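Local coordinates for protein alpha-L-rhamnosidase (Streptomyces avermitilis, PDB 3W5M) that hydrolyses terminal non-reducing alpha-L-rhamnose residues from plant glycosides such as naringin, rutin and hesperidin and from gum arabic, and binds L-rhamnose through a calcium-dependent carbohydrate-binding module, at residues 540-545 with 631-636; 589-594 with 619-624; 849-854 with 916-921; 894-899 with 910-915. All blocks are in the same frame, centred on the assembly; numbering follows the deposited sequence.

Contact 1. Residues 540-545 with 631-636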
loop_
_atom_site.group_PDB
_atom_site.type_symbol
_atom_site.label_atom_id
_atom_site.label_comp_id
_atom_site.label_asym_id
_atom_site.label_seq_id
_atom_site.Cartn_x
_atom_site.Cartn_y
_atom_site.Cartn_z
ATOM N N ALA A 540 -8.515 -19.135 -4.260
ATOM C CA ALA A 540 -8.745 -19.524 -2.862
ATOM C C ALA A 540 -7.875 -18.755 -1.847
ATOM O O ALA A 540 -8.307 -18.479 -0.712
ATOM C CB ALA A 540 -8.562 -21.024 -2.693
ATOM N N ASN A 541 -6.668 -18.386 -2.261
ATOM C CA ASN A 541 -5.730 -17.677 -1.356
ATOM C C ASN A 541 -6.138 -16.215 -1.097
ATOM O O ASN A 541 -5.585 -15.544 -0.214
ATOM C CB ASN A 541 -4.290 -17.777 -1.880
ATOM C CG ASN A 541 -4.050 -16.944 -3.128
ATOM O OD1 ASN A 541 -4.793 -17.025 -4.120
ATOM N ND2 ASN A 541 -3.007 -16.126 -3.083
ATOM N N LEU A 542 -7.103 -15.723 -1.893
ATOM C CA LEU A 542 -7.617 -14.377 -1.716
ATOM C C LEU A 542 -8.596 -14.296 -0.537
ATOM O O LEU A 542 -8.926 -13.193 -0.072
ATOM C CB LEU A 542 -8.262 -13.853 -3.017
ATOM C CG LEU A 542 -7.448 -13.902 -4.320
ATOM C CD1 LEU A 542 -8.298 -13.284 -5.426
ATOM C CD2 LEU A 542 -6.090 -13.188 -4.239
ATOM N N ARG A 543 -9.046 -15.461 -0.047
ATOM C CA ARG A 543 -9.939 -15.572 1.065
ATOM C C ARG A 543 -11.222 -14.774 0.786
ATOM O O ARG A 543 -11.846 -14.973 -0.251
ATOM C CB ARG A 543 -9.223 -15.191 2.388
ATOM C CG ARG A 543 -7.901 -15.947 2.528
ATOM C CD ARG A 543 -7.305 -15.823 3.934
ATOM N NE ARG A 543 -7.155 -14.436 4.346
ATOM C CZ ARG A 543 -6.207 -13.966 5.159
ATOM N NH1 ARG A 543 -5.264 -14.776 5.669
ATOM N NH2 ARG A 543 -6.202 -12.664 5.456
ATOM N N SER A 544 -11.595 -13.846 1.655
ATOM C CA SER A 544 -12.849 -13.112 1.454
ATOM C C SER A 544 -12.834 -12.004 0.396
ATOM O O SER A 544 -13.898 -11.506 0.033
ATOM C CB SER A 544 -13.366 -12.567 2.795
ATOM O OG SER A 544 -12.740 -11.339 3.114
ATOM N N ALA A 545 -11.662 -11.621 -0.116
ATOM C CA ALA A 545 -11.593 -10.583 -1.160
ATOM C C ALA A 545 -12.069 -11.120 -2.529
ATOM O O ALA A 545 -11.372 -11.911 -3.163
ATOM C CB ALA A 545 -10.173 -10.008 -1.254
ATOM N N THR A 631 0.567 -7.660 1.642
ATOM C CA THR A 631 0.170 -8.231 0.355
ATOM C C THR A 631 -0.900 -7.359 -0.247
ATOM O O THR A 631 -1.685 -6.769 0.479
ATOM C CB THR A 631 -0.345 -9.688 0.481
ATOM O OG1 THR A 631 -1.120 -10.025 -0.676
ATOM C CG2 THR A 631 -1.257 -9.826 1.662
ATOM N N PRO A 632 -0.905 -7.236 -1.577
ATOM C CA PRO A 632 -1.878 -6.352 -2.236
ATOM C C PRO A 632 -3.132 -7.082 -2.734
ATOM O O PRO A 632 -4.015 -6.447 -3.345
ATOM C CB PRO A 632 -1.080 -5.821 -3.425
ATOM C CG PRO A 632 -0.180 -6.965 -3.792
ATOM C CD PRO A 632 0.131 -7.714 -2.510
ATOM N N ALA A 633 -3.226 -8.382 -2.488
ATOM C CA ALA A 633 -4.214 -9.199 -3.212
ATOM C C ALA A 633 -5.317 -9.783 -2.324
ATOM O O ALA A 633 -6.504 -9.649 -2.645
ATOM C CB ALA A 633 -3.525 -10.280 -4.051
ATOM N N ARG A 634 -4.962 -10.434 -1.211
ATOM C CA ARG A 634 -6.000 -11.018 -0.374
ATOM C C ARG A 634 -6.717 -9.991 0.487
ATOM O O ARG A 634 -6.430 -8.786 0.405
ATOM C CB ARG A 634 -5.439 -12.162 0.495
ATOM C CG ARG A 634 -4.455 -11.710 1.557
ATOM C CD ARG A 634 -4.137 -12.901 2.458
ATOM N NE ARG A 634 -3.108 -12.617 3.466
ATOM C CZ ARG A 634 -1.950 -13.271 3.557
ATOM N NH1 ARG A 634 -1.653 -14.242 2.694
ATOM N NH2 ARG A 634 -1.076 -12.952 4.499
ATOM N N ASP A 635 -7.629 -10.462 1.334
ATOM C CA ASP A 635 -8.338 -9.583 2.281
ATOM C C ASP A 635 -7.434 -9.215 3.498
ATOM O O ASP A 635 -7.750 -9.547 4.648
ATOM C CB ASP A 635 -9.638 -10.235 2.748
ATOM C CG ASP A 635 -9.403 -11.589 3.457
ATOM O OD1 ASP A 635 -8.257 -12.132 3.414
ATOM O OD2 ASP A 635 -10.386 -12.124 4.044
ATOM N N GLU A 636 -6.315 -8.535 3.226
ATOM C CA GLU A 636 -5.424 -8.073 4.281
ATOM C C GLU A 636 -4.939 -6.681 3.867
ATOM O O GLU A 636 -5.675 -5.743 4.062
ATOM C CB GLU A 636 -4.314 -9.101 4.567
ATOM C CG GLU A 636 -3.627 -8.826 5.888
ATOM C CD GLU A 636 -3.104 -10.070 6.573
ATOM O OE1 GLU A 636 -3.177 -11.178 5.971
ATOM O OE2 GLU A 636 -2.633 -9.926 7.736
HETATM O O HOH W 1 -3.424 -13.568 7.492
#
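Arg543 lays its guanidinium over the side chain of Arg634, whose CD sits above the centre of the flat group, 3.6 Å from Arg543 CZ. Two like charges are thereby brought together, and Asp635 is likely to offset part of the repulsion. Asp635 OD1 accepts from Arg543 NE at 2.7 Å, through its syn lone pair, and from NH2 at 2.9 Å, where the donor stands 43° out of the carboxylate plane. The grip is side-on, both nitrogens closing on one oxygen that lies close to the guanidinium plane. The bend of Arg543 at chi3 (-54°) turns NE toward this oxygen. The other oxygen, Asp635 OD2, is met on its anti side by Ser544 OG at 2.6 Å and more weakly by Ser544 N, so both ends of the carboxylate are held by the 542-545 type II' turn. Glu636 OE1 takes Arg634 NE at 2.9 Å and NH2, has a weak salt bridge to Arg543 NH2, and is joined to Arg543 NH1 through water 1. An alanine in place of Arg543 would probably leave Asp635 OD1 without its cationic mate and uncover the aliphatic part of Arg634. Away from the charges, Leu542 CD2 packs on Ala633 CB at 3.9 Å, and Ala545 CB rests against the backbone at Asp635 N. Arg634 has a further salt bridge to Glu895, the inferred proton acceptor. The salt-bridge network thus fastens a turn of the concanavalin-like domain to the loop of this family 78 glycosidase whose Arg634, Asp635 and Glu636, the inferred proton donor, bind rhamnose in a sugar complex.

Contact 2. Residues 589-594 with 619-624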
loop_
_atom_site.group_PDB
_atom_site.type_symbol
_atom_site.label_atom_id
_atom_site.label_comp_id
_atom_site.label_asym_id
_atom_site.label_seq_id
_atom_site.Cartn_x
_atom_site.Cartn_y
_atom_site.Cartn_z
ATOM N N GLY A 589 -3.413 -4.172 -18.150
ATOM C CA GLY A 589 -3.238 -3.831 -16.738
ATOM C C GLY A 589 -2.710 -2.425 -16.562
ATOM O O GLY A 589 -1.854 -1.961 -17.339
ATOM N N ARG A 590 -3.204 -1.718 -15.530
ATOM C CA ARG A 590 -2.699 -0.381 -15.231
ATOM C C ARG A 590 -2.036 -0.491 -13.870
ATOM O O ARG A 590 -2.714 -0.680 -12.873
ATOM C CB ARG A 590 -3.825 0.650 -15.226
ATOM C CG ARG A 590 -4.522 0.729 -16.589
ATOM C CD ARG A 590 -5.709 1.691 -16.570
ATOM N NE ARG A 590 -6.665 1.293 -15.550
ATOM C CZ ARG A 590 -7.411 2.120 -14.806
ATOM N NH1 ARG A 590 -7.359 3.451 -14.955
ATOM N NH2 ARG A 590 -8.237 1.591 -13.898
ATOM N N VAL A 591 -0.714 -0.448 -13.869
ATOM C CA VAL A 591 0.101 -0.653 -12.654
ATOM C C VAL A 591 0.096 0.648 -11.833
ATOM O O VAL A 591 0.530 1.687 -12.339
ATOM C CB VAL A 591 1.541 -0.996 -13.057
ATOM C CG1 VAL A 591 2.459 -1.142 -11.836
ATOM C CG2 VAL A 591 1.558 -2.288 -13.884
ATOM N N MET A 592 -0.384 0.572 -10.586
ATOM C CA MET A 592 -0.518 1.731 -9.708
ATOM C C MET A 592 0.313 1.594 -8.457
ATOM O O MET A 592 0.291 0.543 -7.845
ATOM C CB MET A 592 -1.961 1.860 -9.255
ATOM C CG MET A 592 -2.876 2.257 -10.382
ATOM S SD MET A 592 -4.606 2.226 -9.850
ATOM C CE MET A 592 -5.377 2.347 -11.478
ATOM N N HIS A 593 1.010 2.670 -8.081
ATOM C CA HIS A 593 1.761 2.714 -6.803
ATOM C C HIS A 593 2.128 4.142 -6.483
ATOM O O HIS A 593 1.837 5.067 -7.258
ATOM C CB HIS A 593 3.026 1.803 -6.826
ATOM C CG HIS A 593 3.932 2.008 -8.001
ATOM N ND1 HIS A 593 4.804 3.075 -8.102
ATOM C CD2 HIS A 593 4.163 1.229 -9.091
ATOM C CE1 HIS A 593 5.497 2.968 -9.226
ATOM N NE2 HIS A 593 5.134 1.851 -9.836
ATOM N N THR A 594 2.728 4.345 -5.310
ATOM C CA THR A 594 3.242 5.663 -4.976
ATOM C C THR A 594 4.121 6.283 -6.085
ATOM O O THR A 594 4.937 5.595 -6.723
ATOM C CB THR A 594 3.967 5.649 -3.616
ATOM O OG1 THR A 594 4.273 7.004 -3.233
ATOM C CG2 THR A 594 5.231 4.841 -3.664
ATOM N N GLY A 619 7.756 -6.765 -6.306
ATOM C CA GLY A 619 7.178 -6.985 -4.998
ATOM C C GLY A 619 7.125 -5.686 -4.206
ATOM O O GLY A 619 6.149 -5.420 -3.493
ATOM N N GLN A 620 8.152 -4.847 -4.350
ATOM C CA GLN A 620 8.155 -3.585 -3.613
ATOM C C GLN A 620 7.050 -2.673 -4.163
ATOM O O GLN A 620 6.201 -2.173 -3.421
ATOM C CB GLN A 620 9.489 -2.871 -3.745
ATOM C CG GLN A 620 9.509 -1.505 -3.067
ATOM C CD GLN A 620 10.843 -0.800 -3.220
ATOM O OE1 GLN A 620 11.105 0.238 -2.582
ATOM N NE2 GLN A 620 11.673 -1.321 -4.094
ATOM N N ARG A 621 7.053 -2.475 -5.460
ATOM C CA ARG A 621 6.101 -1.502 -6.024
ATOM C C ARG A 621 4.653 -1.941 -5.826
ATOM O O ARG A 621 3.758 -1.102 -5.620
ATOM C CB ARG A 621 6.432 -1.178 -7.483
ATOM C CG ARG A 621 5.887 -2.153 -8.510
ATOM C CD ARG A 621 6.385 -1.760 -9.884
ATOM N NE ARG A 621 7.731 -2.287 -10.137
ATOM C CZ ARG A 621 8.411 -2.129 -11.275
ATOM N NH1 ARG A 621 7.898 -1.423 -12.285
ATOM N NH2 ARG A 621 9.619 -2.678 -11.413
ATOM N N GLY A 622 4.416 -3.248 -5.854
ATOM C CA GLY A 622 3.062 -3.761 -5.670
ATOM C C GLY A 622 2.506 -3.474 -4.285
ATOM O O GLY A 622 1.287 -3.383 -4.074
ATOM N N ASN A 623 3.412 -3.340 -3.323
ATOM C CA ASN A 623 2.992 -3.120 -1.950
ATOM C C ASN A 623 3.286 -1.721 -1.419
ATOM O O ASN A 623 3.273 -1.495 -0.183
ATOM C CB ASN A 623 3.706 -4.144 -1.070
ATOM C CG ASN A 623 3.090 -5.514 -1.189
ATOM O OD1 ASN A 623 2.006 -5.750 -0.668
ATOM N ND2 ASN A 623 3.760 -6.413 -1.907
ATOM N N PHE A 624 3.609 -0.795 -2.314
ATOM C CA PHE A 624 3.874 0.585 -1.905
ATOM C C PHE A 624 2.720 1.437 -2.463
ATOM O O PHE A 624 2.924 2.292 -3.309
ATOM C CB PHE A 624 5.235 1.048 -2.425
ATOM C CG PHE A 624 6.368 0.864 -1.437
ATOM C CD1 PHE A 624 6.399 -0.235 -0.577
ATOM C CD2 PHE A 624 7.428 1.791 -1.393
ATOM C CE1 PHE A 624 7.454 -0.407 0.326
ATOM C CE2 PHE A 624 8.470 1.622 -0.498
ATOM C CZ PHE A 624 8.489 0.522 0.352
HETATM O O HOH W 2 2.127 -1.507 -8.094
HETATM O O HOH W 3 5.982 0.576 -12.387
#
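Thr594 N and Phe624 O make the direct hydrogen bond of this contact, 2.9 Å long and nearly straight at 174°, with the donor almost on the line of the carbonyl. It ties the end of strand 587-594 to the residues just past helix 607-622. Beside it the side chains of Thr594 and Phe624 run the same way, Thr594 CG2 lying 4.0 Å from Phe624 CB and near the plane of the phenyl ring.

Van der Waals and CH-pi contact centres on His593. The chi1 of 51° places His593 CG between its own backbone N and carbonyl carbon, and from there the imidazole presents one face to Arg621, with Arg621 CB 4.0 Å from the ring centroid, a CH-pi contact. CB covers the face, and Arg621 CD passes outside the rim, 3.8 Å from both His593 CD2 and NE2, while the guanidinium plane stands almost perpendicular to the ring (87°). Separately, His593 CB comes within 3.2 Å of Arg621 O.

The strand belongs to the concanavalin-like beta-sheet, the helix to the (alpha/alpha)6-barrel, so these residues form part of the seam between two domains. Strand 480-493 flanks the strand, and Phe624 stacks on Phe660.

Polar groups at the seam are bridged by water. Water 2 donates to Met592 O and, weakly, to Arg621 O; water 3 accepts from Arg621 NH1 and lies 3.0 Å from His593 NE2. The remaining ring nitrogen, His593 ND1, donates to Thr594 O at 2.9 Å, which restrains the imidazole's rotation, and Thr617 OG1 takes a hydrogen bond from Arg621 NH2.

Contact 3. Residues 849-854 with 916-921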
loop_
_atom_site.group_PDB
_atom_site.type_symbol
_atom_site.label_atom_id
_atom_site.label_comp_id
_atom_site.label_asym_id
_atom_site.label_seq_id
_atom_site.Cartn_x
_atom_site.Cartn_y
_atom_site.Cartn_z
ATOM N N THR A 849 15.992 -20.111 7.170
ATOM C CA THR A 849 15.534 -18.927 7.907
ATOM C C THR A 849 14.140 -18.450 7.474
ATOM O O THR A 849 13.804 -18.557 6.288
ATOM C CB THR A 849 16.526 -17.765 7.687
ATOM O OG1 THR A 849 16.811 -17.636 6.287
ATOM C CG2 THR A 849 17.847 -18.089 8.385
ATOM N N GLY A 850 13.392 -17.882 8.415
ATOM C CA GLY A 850 12.114 -17.163 8.142
ATOM C C GLY A 850 12.267 -15.647 7.927
ATOM O O GLY A 850 13.325 -15.183 7.499
ATOM N N PHE A 851 11.206 -14.890 8.237
ATOM C CA PHE A 851 11.164 -13.437 8.000
ATOM C C PHE A 851 12.270 -12.630 8.639
ATOM O O PHE A 851 12.792 -11.714 8.009
ATOM C CB PHE A 851 9.814 -12.839 8.440
ATOM C CG PHE A 851 8.733 -12.965 7.390
ATOM C CD1 PHE A 851 8.745 -14.019 6.471
ATOM C CD2 PHE A 851 7.719 -12.032 7.315
ATOM C CE1 PHE A 851 7.760 -14.143 5.491
ATOM C CE2 PHE A 851 6.719 -12.144 6.344
ATOM C CZ PHE A 851 6.738 -13.207 5.434
ATOM N N LEU A 852 12.621 -12.979 9.872
ATOM C CA LEU A 852 13.572 -12.192 10.663
ATOM C C LEU A 852 15.033 -12.567 10.412
ATOM O O LEU A 852 15.910 -11.694 10.390
ATOM C CB LEU A 852 13.244 -12.317 12.138
ATOM C CG LEU A 852 11.942 -11.724 12.647
ATOM C CD1 LEU A 852 11.899 -11.948 14.151
ATOM C CD2 LEU A 852 11.870 -10.240 12.305
ATOM N N GLY A 853 15.279 -13.862 10.219
ATOM C CA GLY A 853 16.601 -14.359 9.838
ATOM C C GLY A 853 17.050 -14.077 8.426
ATOM O O GLY A 853 18.218 -13.772 8.208
ATOM N N THR A 854 16.145 -14.174 7.448
ATOM C CA THR A 854 16.537 -14.053 6.038
ATOM C C THR A 854 17.260 -12.756 5.623
ATOM O O THR A 854 18.236 -12.830 4.898
ATOM C CB THR A 854 15.355 -14.359 5.084
ATOM O OG1 THR A 854 14.938 -15.713 5.308
ATOM C CG2 THR A 854 15.743 -14.187 3.590
ATOM N N HIS A 916 4.514 -10.940 -1.245
ATOM C CA HIS A 916 5.005 -10.313 -0.007
ATOM C C HIS A 916 6.455 -9.916 -0.256
ATOM O O HIS A 916 7.227 -10.733 -0.761
ATOM C CB HIS A 916 5.053 -11.334 1.124
ATOM C CG HIS A 916 3.821 -11.395 1.969
ATOM N ND1 HIS A 916 2.610 -11.856 1.485
ATOM C CD2 HIS A 916 3.628 -11.140 3.286
ATOM C CE1 HIS A 916 1.715 -11.843 2.456
ATOM N NE2 HIS A 916 2.304 -11.414 3.559
ATOM N N TYR A 917 6.863 -8.694 0.096
ATOM C CA TYR A 917 8.235 -8.317 -0.201
ATOM C C TYR A 917 9.309 -8.877 0.759
ATOM O O TYR A 917 10.495 -8.763 0.457
ATOM C CB TYR A 917 8.429 -6.788 -0.364
ATOM C CG TYR A 917 7.792 -5.899 0.674
ATOM C CD1 TYR A 917 8.029 -6.065 2.048
ATOM C CD2 TYR A 917 6.989 -4.852 0.276
ATOM C CE1 TYR A 917 7.436 -5.229 2.988
ATOM C CE2 TYR A 917 6.402 -4.008 1.194
ATOM C CZ TYR A 917 6.627 -4.191 2.544
ATOM O OH TYR A 917 6.023 -3.340 3.428
ATOM N N ALA A 918 8.898 -9.496 1.866
ATOM C CA ALA A 918 9.841 -9.841 2.960
ATOM C C ALA A 918 11.102 -10.581 2.487
ATOM O O ALA A 918 12.233 -10.191 2.840
ATOM C CB ALA A 918 9.141 -10.625 4.067
ATOM N N TYR A 919 10.928 -11.645 1.695
ATOM C CA TYR A 919 12.093 -12.397 1.200
ATOM C C TYR A 919 12.879 -11.702 0.087
ATOM O O TYR A 919 13.957 -12.160 -0.288
ATOM C CB TYR A 919 11.707 -13.845 0.819
ATOM C CG TYR A 919 11.252 -14.657 2.026
ATOM C CD1 TYR A 919 11.953 -14.594 3.236
ATOM C CD2 TYR A 919 10.131 -15.489 1.965
ATOM C CE1 TYR A 919 11.547 -15.315 4.347
ATOM C CE2 TYR A 919 9.721 -16.217 3.068
ATOM C CZ TYR A 919 10.437 -16.129 4.256
ATOM O OH TYR A 919 10.035 -16.852 5.348
ATOM N N GLY A 920 12.339 -10.607 -0.446
ATOM C CA GLY A 920 13.102 -9.710 -1.320
ATOM C C GLY A 920 14.190 -8.922 -0.589
ATOM O O GLY A 920 14.950 -8.186 -1.221
ATOM N N SER A 921 14.280 -9.100 0.729
ATOM C CA SER A 921 15.343 -8.464 1.549
ATOM C C SER A 921 16.761 -8.916 1.210
ATOM O O SER A 921 17.737 -8.299 1.650
ATOM C CB SER A 921 15.067 -8.613 3.046
ATOM O OG SER A 921 14.939 -9.976 3.459
#
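Phe851 and Tyr919 meet edge-to-face, the rim of the phenylalanine directed at the face of the tyrosine, in a T-shaped pair that joins two loops of the (alpha/alpha)6-barrel: the one leading into helix 854-863 and the one leading into helix 923-929. The ring centroids are 5.1 Å apart and the planes stand at 85°. Phe851 CD1 and CE1 do the touching, CD1 lying 3.5 Å from Tyr919 CZ, and Tyr919 OH sits near the plane of the phenyl ring.

A second surface of Phe851 is occupied by Ala918. Its methyl group lies over the centre of the ring, 3.7 Å from the centroid and only 12° off the normal, a CH-pi contact. Next along the rim, Phe851 CZ approaches His916 CD2, 4.3 Å away. The imidazole of His916 is held by a hydrogen bond from outside the pair, with ND1 joined to Ser913 OG; Phe851 is thus second-shell packing behind a residue that binds rhamnose in another structure of the protein. Trp747 adds another edge-to-face partner to Phe851, and Trp897 stacks on Tyr919.

Thr854 crosses the tyrosine at about a right angle, its OG1 3.5 Å from Tyr919 CE1. The chi1 of -61° turns this hydroxyl beside the backbone N and leaves CG2 anti to it, within 3.8 Å of Tyr919 CD1. Thr854 OG1 receives a hydrogen bond from Thr849 OG1 and passes its own to Gly850 O at 2.8 Å, an oxygen that also accepts from Thr854 N.

Contact 4. Residues 894-899 with 910-915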
loop_
_atom_site.group_PDB
_atom_site.type_symbol
_atom_site.label_atom_id
_atom_site.label_comp_id
_atom_site.label_asym_id
_atom_site.label_seq_id
_atom_site.Cartn_x
_atom_site.Cartn_y
_atom_site.Cartn_z
ATOM N N TRP A 894 7.292 -14.506 -3.020
ATOM C CA TRP A 894 6.161 -15.155 -2.333
ATOM C C TRP A 894 6.208 -15.034 -0.820
ATOM O O TRP A 894 7.301 -14.901 -0.231
ATOM C CB TRP A 894 6.112 -16.651 -2.688
ATOM C CG TRP A 894 6.034 -16.971 -4.127
ATOM C CD1 TRP A 894 5.648 -16.151 -5.158
ATOM C CD2 TRP A 894 6.288 -18.258 -4.704
ATOM N NE1 TRP A 894 5.678 -16.859 -6.351
ATOM C CE2 TRP A 894 6.056 -18.152 -6.091
ATOM C CE3 TRP A 894 6.696 -19.490 -4.172
ATOM C CZ2 TRP A 894 6.244 -19.242 -6.971
ATOM C CZ3 TRP A 894 6.867 -20.582 -5.044
ATOM C CH2 TRP A 894 6.629 -20.444 -6.421
ATOM N N GLU A 895 5.041 -15.128 -0.184
ATOM C CA GLU A 895 4.951 -15.134 1.260
ATOM C C GLU A 895 5.740 -16.297 1.893
ATOM O O GLU A 895 6.291 -16.121 2.982
ATOM C CB GLU A 895 3.504 -15.230 1.721
ATOM C CG GLU A 895 3.278 -14.999 3.214
ATOM C CD GLU A 895 1.799 -14.902 3.581
ATOM O OE1 GLU A 895 0.953 -15.358 2.766
ATOM O OE2 GLU A 895 1.479 -14.384 4.688
ATOM N N ARG A 896 5.745 -17.464 1.231
ATOM C CA ARG A 896 6.351 -18.698 1.801
ATOM C C ARG A 896 7.432 -19.214 0.878
ATOM O O ARG A 896 7.330 -19.076 -0.335
ATOM C CB ARG A 896 5.293 -19.802 1.943
ATOM C CG ARG A 896 4.199 -19.538 2.961
ATOM C CD ARG A 896 3.071 -20.554 2.775
ATOM N NE ARG A 896 1.935 -20.363 3.666
ATOM C CZ ARG A 896 1.831 -20.892 4.883
ATOM N NH1 ARG A 896 2.806 -21.643 5.379
ATOM N NH2 ARG A 896 0.759 -20.653 5.621
ATOM N N TRP A 897 8.449 -19.873 1.425
ATOM C CA TRP A 897 9.420 -20.521 0.562
ATOM C C TRP A 897 8.735 -21.549 -0.372
ATOM O O TRP A 897 9.165 -21.753 -1.511
ATOM C CB TRP A 897 10.524 -21.172 1.422
ATOM C CG TRP A 897 11.354 -20.153 2.193
ATOM C CD1 TRP A 897 11.371 -19.955 3.549
ATOM C CD2 TRP A 897 12.272 -19.196 1.635
ATOM N NE1 TRP A 897 12.268 -18.939 3.865
ATOM C CE2 TRP A 897 12.843 -18.478 2.714
ATOM C CE3 TRP A 897 12.692 -18.902 0.330
ATOM C CZ2 TRP A 897 13.777 -17.448 2.519
ATOM C CZ3 TRP A 897 13.632 -17.891 0.131
ATOM C CH2 TRP A 897 14.165 -17.179 1.231
ATOM N N ASP A 898 7.640 -22.131 0.109
ATOM C CA ASP A 898 6.892 -23.157 -0.640
ATOM C C ASP A 898 5.467 -22.748 -0.984
ATOM O O ASP A 898 4.569 -23.572 -0.900
ATOM C CB ASP A 898 6.818 -24.447 0.185
ATOM C CG ASP A 898 6.244 -24.223 1.561
ATOM O OD1 ASP A 898 6.130 -23.053 1.983
ATOM O OD2 ASP A 898 5.895 -25.213 2.240
ATOM N N SER A 899 5.237 -21.494 -1.366
ATOM C CA SER A 899 3.851 -21.098 -1.704
ATOM C C SER A 899 3.245 -22.018 -2.781
ATOM O O SER A 899 2.064 -22.369 -2.701
ATOM C CB SER A 899 3.759 -19.614 -2.080
ATOM O OG SER A 899 3.889 -18.832 -0.902
ATOM N N GLU A 910 -5.462 -20.623 3.656
ATOM C CA GLU A 910 -5.724 -19.893 4.880
ATOM C C GLU A 910 -4.725 -18.754 5.030
ATOM O O GLU A 910 -5.039 -17.735 5.634
ATOM C CB GLU A 910 -5.672 -20.805 6.102
ATOM C CG GLU A 910 -6.995 -21.504 6.380
ATOM C CD GLU A 910 -6.837 -22.726 7.267
ATOM O OE1 GLU A 910 -5.686 -23.028 7.669
ATOM O OE2 GLU A 910 -7.864 -23.391 7.554
ATOM N N MET A 911 -3.526 -18.942 4.490
ATOM C CA MET A 911 -2.532 -17.857 4.433
ATOM C C MET A 911 -1.445 -18.191 3.409
ATOM O O MET A 911 -0.485 -18.908 3.714
ATOM C CB MET A 911 -1.937 -17.569 5.826
ATOM C CG MET A 911 -1.233 -16.216 5.933
ATOM S SD MET A 911 -0.161 -16.153 7.404
ATOM C CE MET A 911 1.121 -17.291 6.898
ATOM N N ASN A 912 -1.614 -17.695 2.178
ATOM C CA ASN A 912 -0.672 -17.986 1.107
ATOM C C ASN A 912 -0.622 -16.974 -0.029
ATOM O O ASN A 912 -1.176 -17.203 -1.121
ATOM C CB ASN A 912 -0.912 -19.386 0.512
ATOM C CG ASN A 912 0.242 -19.838 -0.350
ATOM O OD1 ASN A 912 1.395 -19.536 -0.047
ATOM N ND2 ASN A 912 -0.051 -20.548 -1.444
ATOM N N SER A 913 0.121 -15.903 0.181
ATOM C CA SER A 913 0.256 -14.838 -0.830
ATOM C C SER A 913 1.439 -15.066 -1.797
ATOM O O SER A 913 2.484 -15.627 -1.418
ATOM C CB SER A 913 0.353 -13.483 -0.104
ATOM O OG SER A 913 1.255 -12.598 -0.760
ATOM N N PHE A 914 1.271 -14.651 -3.053
ATOM C CA PHE A 914 2.362 -14.706 -4.015
ATOM C C PHE A 914 3.050 -13.360 -4.242
ATOM O O PHE A 914 3.757 -13.180 -5.237
ATOM C CB PHE A 914 1.895 -15.329 -5.329
ATOM C CG PHE A 914 1.450 -16.748 -5.167
ATOM C CD1 PHE A 914 0.148 -17.036 -4.771
ATOM C CD2 PHE A 914 2.359 -17.792 -5.309
ATOM C CE1 PHE A 914 -0.256 -18.356 -4.584
ATOM C CE2 PHE A 914 1.968 -19.114 -5.124
ATOM C CZ PHE A 914 0.663 -19.391 -4.752
ATOM N N ASN A 915 2.860 -12.433 -3.302
ATOM C CA ASN A 915 3.403 -11.081 -3.433
ATOM C C ASN A 915 3.594 -10.406 -2.051
ATOM O O ASN A 915 2.890 -9.463 -1.709
ATOM C CB ASN A 915 2.467 -10.239 -4.349
ATOM C CG ASN A 915 3.151 -9.022 -4.957
ATOM O OD1 ASN A 915 4.299 -8.695 -4.649
ATOM N ND2 ASN A 915 2.438 -8.345 -5.864
#
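The catalytic pocket of the (alpha/alpha)6-barrel includes this contact, in which Glu895, the inferred proton acceptor, is held by the backbone of Ser913. Glu895 N donates to Ser913 O at 2.9 Å, and Ser913 N returns a bond of 2.8 Å to Glu895 OE1, meeting it nearly along the C-O direction. Glu895 CG is anti to the backbone N (chi1 -170°) and the chain stays extended beyond it, which carries the carboxylate out to Ser913 N and Met911. Glu895 OE2 lies against Met911, 3.5 Å from its CG, while Arg634 makes a salt bridge to OE1.

Arg896 grips one carbonyl side-on. Its NE and NH2 reach Met911 O at 2.8 and 2.9 Å, the oxygen lying within 3° of the guanidinium plane, and Met911 CE packs near NH2. An alanine at Arg896 would probably leave Met911 O without these two donors and Met911 CE without its neighbour NH2. Ser899 and Asn912 are joined twice: Ser899 OG donates to Asn912 OD1 at 2.7 Å, and Asn912 ND2 to Ser899 O at 3.1 Å. The same serine hydroxyl accepts from Arg896 N within the type I turn 896-899.

Trp894 and Phe914 form a T-shaped pair with planes at 83°, Phe914 CD2 coming over the indole face toward its rim. Both segments belong to the long loop connection between helices 883-887 and 923-929, and at its edge Asn915 touches strand 506-508.

How the contacts relate
Contacts 1, 3 and 4 gather round the rhamnose pocket, with contact 4 in the middle: its centre lies about 11 Å from that of contact 1 and about 12 Å from that of contact 3. Contact 2 is about 16 Å from contact 1, on the seam between the concanavalin-like sheet and the barrel. Along the chain, contact 2 falls between the two segments of contact 1; contact 4 likewise falls between those of contact 3, and the second pair follows the first. Contacts 1 and 2 join two domains, whereas 3 and 4 stay inside the barrel. Probable hydrogen bonds to backbone oxygens tie contact 4 to both domain-joining contacts, from Asn541 to Asn912 O and from Asn623 to Asn915 O.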